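Local coordinates for 457aa long hypothetical protein (Pyrococcus horikoshii, PDB 2CSU) that is of unknown function but combines a Rossmann-type CoA-binding domain with two domains related to succinyl-CoA ligases, at residues 129-135 against 176-181; 184-190 against 208-214. One frame throughout, in Å; residues are numbered along the deposited sequence.

Overall arrangement
Both contacts involve strand 175-181 or its continuation, and both reach the same mixed sheet. Contact 1 pairs strand 131-134 with that strand. Contact 2 follows it in series: the loop after the strand, 184-190, meets the end of strand 205-210 and the residues beyond. The centres of the two contacts are about 14 Å apart. Between strands 175-181 and 205-210 in the sheet lies strand 152-156, parallel to both. Contact 1 joins strand 131-134 of the CoA-binding domain to the sheet of the flavodoxin-like domain. Contact 2 holds the loop after strand 175-181 against the end of strand 205-210 within that same flavodoxin-like domain.

Contact 1: 129-135 against 176-181; sequences CVGIMNT and FSKFIS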
loop_
_atom_site.group_PDB
_atom_site.type_symbol
_atom_site.label_atom_id
_atom_site.label_comp_id
_atom_site.label_asym_id
_atom_site.label_seq_id
_atom_site.Cartn_x
_atom_site.Cartn_y
_atom_site.Cartn_z
ATOM N N CYS A 129 11.929 -14.780 20.327
ATOM C CA CYS A 129 11.510 -14.806 18.931
ATOM C C CYS A 129 10.004 -15.052 18.823
ATOM O O CYS A 129 9.342 -15.448 19.773
ATOM C CB CYS A 129 12.262 -15.936 18.232
ATOM S SG CYS A 129 11.785 -17.559 18.867
ATOM N N VAL A 130 9.457 -14.761 17.629
ATOM C CA VAL A 130 8.037 -15.026 17.420
ATOM C C VAL A 130 7.800 -16.452 16.918
ATOM O O VAL A 130 6.690 -16.969 16.924
ATOM C CB VAL A 130 7.498 -14.016 16.407
ATOM C CG1 VAL A 130 6.075 -14.400 16.006
ATOM C CG2 VAL A 130 7.485 -12.627 17.017
ATOM N N GLY A 131 8.889 -17.077 16.433
ATOM C CA GLY A 131 8.782 -18.456 15.973
ATOM C C GLY A 131 9.102 -18.585 14.482
ATOM O O GLY A 131 9.674 -17.698 13.862
ATOM N N ILE A 132 8.699 -19.734 13.935
ATOM C CA ILE A 132 8.911 -20.093 12.530
ATOM C C ILE A 132 7.643 -20.683 11.872
ATOM O O ILE A 132 6.745 -21.182 12.539
ATOM C CB ILE A 132 10.044 -21.125 12.451
ATOM C CG1 ILE A 132 9.670 -22.388 13.231
ATOM C CG2 ILE A 132 11.331 -20.549 13.075
ATOM C CD1 ILE A 132 10.716 -23.497 13.086
HETATM N N MSE A 133 7.580 -20.576 10.524
HETATM C CA MSE A 133 6.490 -21.186 9.755
HETATM C C MSE A 133 6.983 -21.952 8.523
HETATM O O MSE A 133 7.965 -21.610 7.880
HETATM C CB MSE A 133 5.536 -20.100 9.253
HETATM C CG MSE A 133 5.315 -18.933 10.209
HETATM SE SE MSE A 133 4.003 -17.864 9.601
HETATM C CE MSE A 133 4.079 -16.600 10.875
ATOM N N ASN A 134 6.255 -23.045 8.222
ATOM C CA ASN A 134 6.362 -23.673 6.909
ATOM C C ASN A 134 4.977 -23.839 6.290
ATOM O O ASN A 134 4.299 -24.844 6.471
ATOM C CB ASN A 134 7.032 -25.037 7.070
ATOM C CG ASN A 134 7.341 -25.603 5.704
ATOM O OD1 ASN A 134 6.969 -25.049 4.677
ATOM N ND2 ASN A 134 8.052 -26.747 5.707
ATOM N N THR A 135 4.547 -22.783 5.578
ATOM C CA THR A 135 3.195 -22.767 5.039
ATOM C C THR A 135 2.940 -23.958 4.115
ATOM O O THR A 135 1.821 -24.420 3.960
ATOM C CB THR A 135 2.984 -21.452 4.286
ATOM O OG1 THR A 135 3.994 -21.298 3.293
ATOM C CG2 THR A 135 3.064 -20.268 5.251
ATOM N N PHE A 176 4.224 -16.455 2.073
ATOM C CA PHE A 176 5.606 -16.852 2.243
ATOM C C PHE A 176 5.670 -18.359 2.261
ATOM O O PHE A 176 4.711 -19.023 2.659
ATOM C CB PHE A 176 6.140 -16.337 3.581
ATOM C CG PHE A 176 6.113 -14.843 3.719
ATOM C CD1 PHE A 176 6.906 -14.039 2.909
ATOM C CD2 PHE A 176 5.330 -14.242 4.704
ATOM C CE1 PHE A 176 6.923 -12.649 3.085
ATOM C CE2 PHE A 176 5.340 -12.866 4.886
ATOM C CZ PHE A 176 6.139 -12.067 4.077
ATOM N N SER A 177 6.798 -18.897 1.827
ATOM C CA SER A 177 7.007 -20.333 1.867
ATOM C C SER A 177 7.374 -20.611 3.322
ATOM O O SER A 177 6.754 -21.440 3.998
ATOM C CB SER A 177 8.163 -20.716 0.942
ATOM O OG SER A 177 9.202 -19.747 1.000
ATOM N N LYS A 178 8.373 -19.884 3.819
ATOM C CA LYS A 178 8.805 -20.059 5.203
ATOM C C LYS A 178 8.978 -18.713 5.886
ATOM O O LYS A 178 9.226 -17.703 5.232
ATOM C CB LYS A 178 10.118 -20.832 5.269
ATOM C CG LYS A 178 10.122 -22.132 4.514
ATOM C CD LYS A 178 11.439 -22.860 4.698
ATOM C CE LYS A 178 11.330 -24.328 4.313
ATOM N NZ LYS A 178 11.264 -24.560 2.841
ATOM N N PHE A 179 8.822 -18.715 7.204
ATOM C CA PHE A 179 8.962 -17.524 8.031
ATOM C C PHE A 179 9.812 -17.812 9.265
ATOM O O PHE A 179 9.601 -18.771 9.997
ATOM C CB PHE A 179 7.566 -17.059 8.452
ATOM C CG PHE A 179 7.678 -15.964 9.474
ATOM C CD1 PHE A 179 7.806 -14.643 9.058
ATOM C CD2 PHE A 179 7.634 -16.270 10.825
ATOM C CE1 PHE A 179 7.887 -13.628 10.001
ATOM C CE2 PHE A 179 7.714 -15.245 11.764
ATOM C CZ PHE A 179 7.839 -13.922 11.357
ATOM N N ILE A 180 10.833 -16.963 9.460
ATOM C CA ILE A 180 11.725 -17.191 10.581
ATOM C C ILE A 180 11.998 -15.916 11.373
ATOM O O ILE A 180 12.701 -15.010 10.945
ATOM C CB ILE A 180 13.043 -17.754 10.047
ATOM C CG1 ILE A 180 12.790 -19.074 9.322
ATOM C CG2 ILE A 180 14.003 -18.034 11.217
ATOM C CD1 ILE A 180 12.730 -18.896 7.804
ATOM N N SER A 181 11.361 -15.849 12.552
ATOM C CA SER A 181 11.787 -14.866 13.534
ATOM C C SER A 181 12.955 -15.426 14.350
ATOM O O SER A 181 12.864 -16.475 14.970
ATOM C CB SER A 181 10.599 -14.564 14.446
ATOM O OG SER A 181 11.032 -13.701 15.495
HETATM O O HOH W 1 8.228 -23.952 2.186
#
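Phe179 sets CG anti to its backbone N (chi1 171°), while Met133, a selenomethionine, keeps CG beside its own backbone N and runs extended to CE. These torsions lay the selenium chain obliquely across the ring. Met133 CG is 3.4 Å from Phe179 CB, and Met133 CE is 3.6 Å from Phe179 CD2. Met133 SE stands 4.8 Å from the centre of the Phe179 ring, a Met-aromatic contact of oblique geometry. The backbones of this pair are joined by two hydrogen bonds. Met133 N gives one to Phe179 O at 2.8 Å. Phe179 N returns the other to Met133 O.

On the opposite face, Ile132 CG2 meets Ile180 CG2 at 4.1 Å in a non-hydrogen-bonded pair. Asn134 and Lys178 follow on the same face. A water links Asn134 OD1 to Lys178 NZ. Their main polar partners lie elsewhere: Lys178 NZ forms a salt bridge with Asp203, and Asn134 ND2 bonds to Phe6 O.

The ends are held too. Ser181 OG accepts Val130 N at 2.9 Å in an almost straight bond (178°), and Ser181 N gives to Gly131 O at 2.8 Å. The backbone of Gly131 takes a shape that suits glycine, because a CB there would press on the preceding carbonyl O. At the far end Thr135 N gives to Ser177 O at 3.0 Å.

The two strands run antiparallel, at 175°. Strand 131-134 also pairs with strand 139-142, where Met133 touches Asn140 and Thr142. Strand 175-181 pairs in turn with strand 152-156. Helix 190-197 packs on Lys178 and Ile180.

Contact 2: 184-190 against 208-214; sequences NMADVDF and LYIEGVR
Phe190 makes most of the apolar contact, with its ring set among three aliphatic side chains. Ile210 CG1 lies over one face, 4.2 Å from the ring centre and 28° off the normal, as a CH-pi contact. Leu208 CD2 comes obliquely to the CD1 side and is 3.8 Å from Phe190 CD1. Val213 CG1 approaches the CD2 side, 3.7 Å from Phe190 CD2, and the two side chains cross at about a right angle. Phe190 holds CG beside its backbone N (chi1 -71°), which sets the ring against the end of strand 205-210 and the residues after it.

Two carbonyls meet the ring at its edge, near its plane. Tyr209 O is 4.0 Å from Phe190 CZ, and Gly212 O is 4.2 Å from Phe190 CE2. The slightly positive ring C-H groups probably suit these oxygens.

At the more open end Arg214 meets two backbone carbonyls. Its guanidinium has Met185 O over one face, offset toward the rim. Arg214 NH2 lies 3.3 Å from Asn184 O, which approaches obliquely.

A separate van der Waals contact joins the side chains of Arg214 and Met185, a selenomethionine, which slide past each other in opposite directions. The Met185 chain bends at the last torsion (chi3 96°), and Met185 CE ends 3.9 Å from Arg214 NH1.

Some polar groups act outside the pair. Asp189 OD1 caps helix 190-197 by accepting Glu192 N, and Asn184 ND2 bonds to Glu101.

With three aliphatic side chains round the buried Phe190 ring, the contact rests mainly on apolar packing. At the exposed end, the positive charge of Arg214 probably gains from the two loop carbonyls beside it.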
loop_
_atom_site.group_PDB
_atom_site.type_symbol
_atom_site.label_atom_id
_atom_site.label_comp_id
_atom_site.label_asym_id
_atom_site.label_seq_id
_atom_site.Cartn_x
_atom_site.Cartn_y
_atom_site.Cartn_z
ATOM N N ASN A 184 16.725 -12.842 19.362
ATOM C CA ASN A 184 18.086 -12.489 19.748
ATOM C C ASN A 184 19.144 -13.132 18.851
ATOM O O ASN A 184 20.304 -12.733 18.890
ATOM C CB ASN A 184 18.344 -12.876 21.213
ATOM C CG ASN A 184 17.450 -12.125 22.183
ATOM O OD1 ASN A 184 16.823 -11.135 21.825
ATOM N ND2 ASN A 184 17.389 -12.597 23.424
HETATM N N MSE A 185 18.734 -14.124 18.056
HETATM C CA MSE A 185 19.597 -14.848 17.128
HETATM C C MSE A 185 20.896 -15.300 17.799
HETATM O O MSE A 185 21.998 -14.989 17.369
HETATM C CB MSE A 185 19.908 -13.918 15.960
HETATM C CG MSE A 185 20.728 -14.601 14.866
HETATM SE SE MSE A 185 20.787 -13.627 13.358
HETATM C CE MSE A 185 22.358 -12.809 13.671
ATOM N N ALA A 186 20.735 -16.036 18.914
ATOM C CA ALA A 186 21.903 -16.471 19.673
ATOM C C ALA A 186 22.674 -17.582 18.957
ATOM O O ALA A 186 23.898 -17.616 18.931
ATOM C CB ALA A 186 21.422 -16.970 21.037
ATOM N N ASP A 187 21.911 -18.539 18.396
ATOM C CA ASP A 187 22.549 -19.678 17.746
ATOM C C ASP A 187 22.430 -19.601 16.220
ATOM O O ASP A 187 23.242 -18.999 15.530
ATOM C CB ASP A 187 21.871 -20.946 18.259
ATOM C CG ASP A 187 22.808 -22.126 18.064
ATOM O OD1 ASP A 187 23.930 -21.901 17.609
ATOM O OD2 ASP A 187 22.412 -23.246 18.367
ATOM N N VAL A 188 21.397 -20.288 15.692
ATOM C CA VAL A 188 21.155 -20.238 14.257
ATOM C C VAL A 188 21.008 -18.791 13.780
ATOM O O VAL A 188 20.278 -17.993 14.350
ATOM C CB VAL A 188 19.870 -21.016 13.971
ATOM C CG1 VAL A 188 19.542 -20.950 12.481
ATOM C CG2 VAL A 188 20.029 -22.469 14.390
ATOM N N ASP A 189 21.768 -18.446 12.722
ATOM C CA ASP A 189 21.711 -17.069 12.228
ATOM C C ASP A 189 21.333 -16.998 10.748
ATOM O O ASP A 189 20.967 -17.985 10.123
ATOM C CB ASP A 189 23.071 -16.407 12.461
ATOM C CG ASP A 189 24.169 -17.228 11.795
ATOM O OD1 ASP A 189 23.860 -17.933 10.835
ATOM O OD2 ASP A 189 25.313 -17.148 12.234
ATOM N N PHE A 190 21.420 -15.776 10.224
ATOM C CA PHE A 190 21.110 -15.517 8.823
ATOM C C PHE A 190 21.901 -16.454 7.912
ATOM O O PHE A 190 21.329 -17.128 7.042
ATOM C CB PHE A 190 21.471 -14.077 8.434
ATOM C CG PHE A 190 20.570 -13.034 9.021
ATOM C CD1 PHE A 190 19.208 -13.037 8.742
ATOM C CD2 PHE A 190 21.090 -12.029 9.834
ATOM C CE1 PHE A 190 18.370 -12.051 9.264
ATOM C CE2 PHE A 190 20.270 -11.044 10.360
ATOM C CZ PHE A 190 18.904 -11.052 10.077
ATOM N N LEU A 208 15.030 -10.489 3.699
ATOM C CA LEU A 208 15.628 -10.321 5.016
ATOM C C LEU A 208 15.354 -8.961 5.634
ATOM O O LEU A 208 15.414 -7.948 4.950
ATOM C CB LEU A 208 17.156 -10.494 4.941
ATOM C CG LEU A 208 17.841 -11.789 4.478
ATOM C CD1 LEU A 208 19.360 -11.574 4.476
ATOM C CD2 LEU A 208 17.485 -12.944 5.404
ATOM N N TYR A 209 15.021 -8.947 6.923
ATOM C CA TYR A 209 14.867 -7.684 7.636
ATOM C C TYR A 209 16.021 -7.736 8.622
ATOM O O TYR A 209 15.954 -8.436 9.633
ATOM C CB TYR A 209 13.570 -7.562 8.428
ATOM C CG TYR A 209 13.591 -6.287 9.267
ATOM C CD1 TYR A 209 13.449 -5.038 8.664
ATOM C CD2 TYR A 209 13.822 -6.329 10.642
ATOM C CE1 TYR A 209 13.535 -3.858 9.395
ATOM C CE2 TYR A 209 13.915 -5.145 11.398
ATOM C CZ TYR A 209 13.767 -3.911 10.758
ATOM O OH TYR A 209 13.853 -2.732 11.462
ATOM N N ILE A 210 17.079 -6.996 8.320
ATOM C CA ILE A 210 18.270 -6.992 9.152
ATOM C C ILE A 210 18.468 -5.771 10.030
ATOM O O ILE A 210 18.337 -4.632 9.584
ATOM C CB ILE A 210 19.551 -7.121 8.291
ATOM C CG1 ILE A 210 19.479 -8.377 7.420
ATOM C CG2 ILE A 210 20.775 -7.140 9.190
ATOM C CD1 ILE A 210 20.433 -8.357 6.254
ATOM N N GLU A 211 18.788 -6.032 11.289
ATOM C CA GLU A 211 19.092 -4.976 12.231
ATOM C C GLU A 211 20.613 -5.031 12.324
ATOM O O GLU A 211 21.275 -4.003 12.416
ATOM C CB GLU A 211 18.429 -5.254 13.579
ATOM C CG GLU A 211 16.989 -4.767 13.620
ATOM C CD GLU A 211 16.282 -5.105 14.911
ATOM O OE1 GLU A 211 16.964 -5.450 15.897
ATOM O OE2 GLU A 211 15.037 -5.009 14.940
ATOM N N GLY A 212 21.157 -6.246 12.249
ATOM C CA GLY A 212 22.603 -6.394 12.160
ATOM C C GLY A 212 23.033 -7.855 12.316
ATOM O O GLY A 212 22.417 -8.648 13.014
ATOM N N VAL A 213 24.110 -8.207 11.590
ATOM C CA VAL A 213 24.635 -9.563 11.687
ATOM C C VAL A 213 25.826 -9.628 12.645
ATOM O O VAL A 213 26.441 -8.627 12.990
ATOM C CB VAL A 213 25.071 -10.002 10.289
ATOM C CG1 VAL A 213 23.968 -9.691 9.279
ATOM C CG2 VAL A 213 26.335 -9.267 9.890
ATOM N N ARG A 214 26.120 -10.856 13.113
ATOM C CA ARG A 214 27.248 -11.022 14.020
ATOM C C ARG A 214 28.554 -11.245 13.255
ATOM O O ARG A 214 29.537 -10.533 13.417
ATOM C CB ARG A 214 26.963 -12.220 14.927
ATOM C CG ARG A 214 26.342 -11.805 16.260
ATOM C CD ARG A 214 25.269 -12.796 16.726
ATOM N NE ARG A 214 24.864 -12.507 18.103
ATOM C CZ ARG A 214 23.738 -11.792 18.276
ATOM N NH1 ARG A 214 23.044 -11.381 17.229
ATOM N NH2 ARG A 214 23.331 -11.491 19.512
#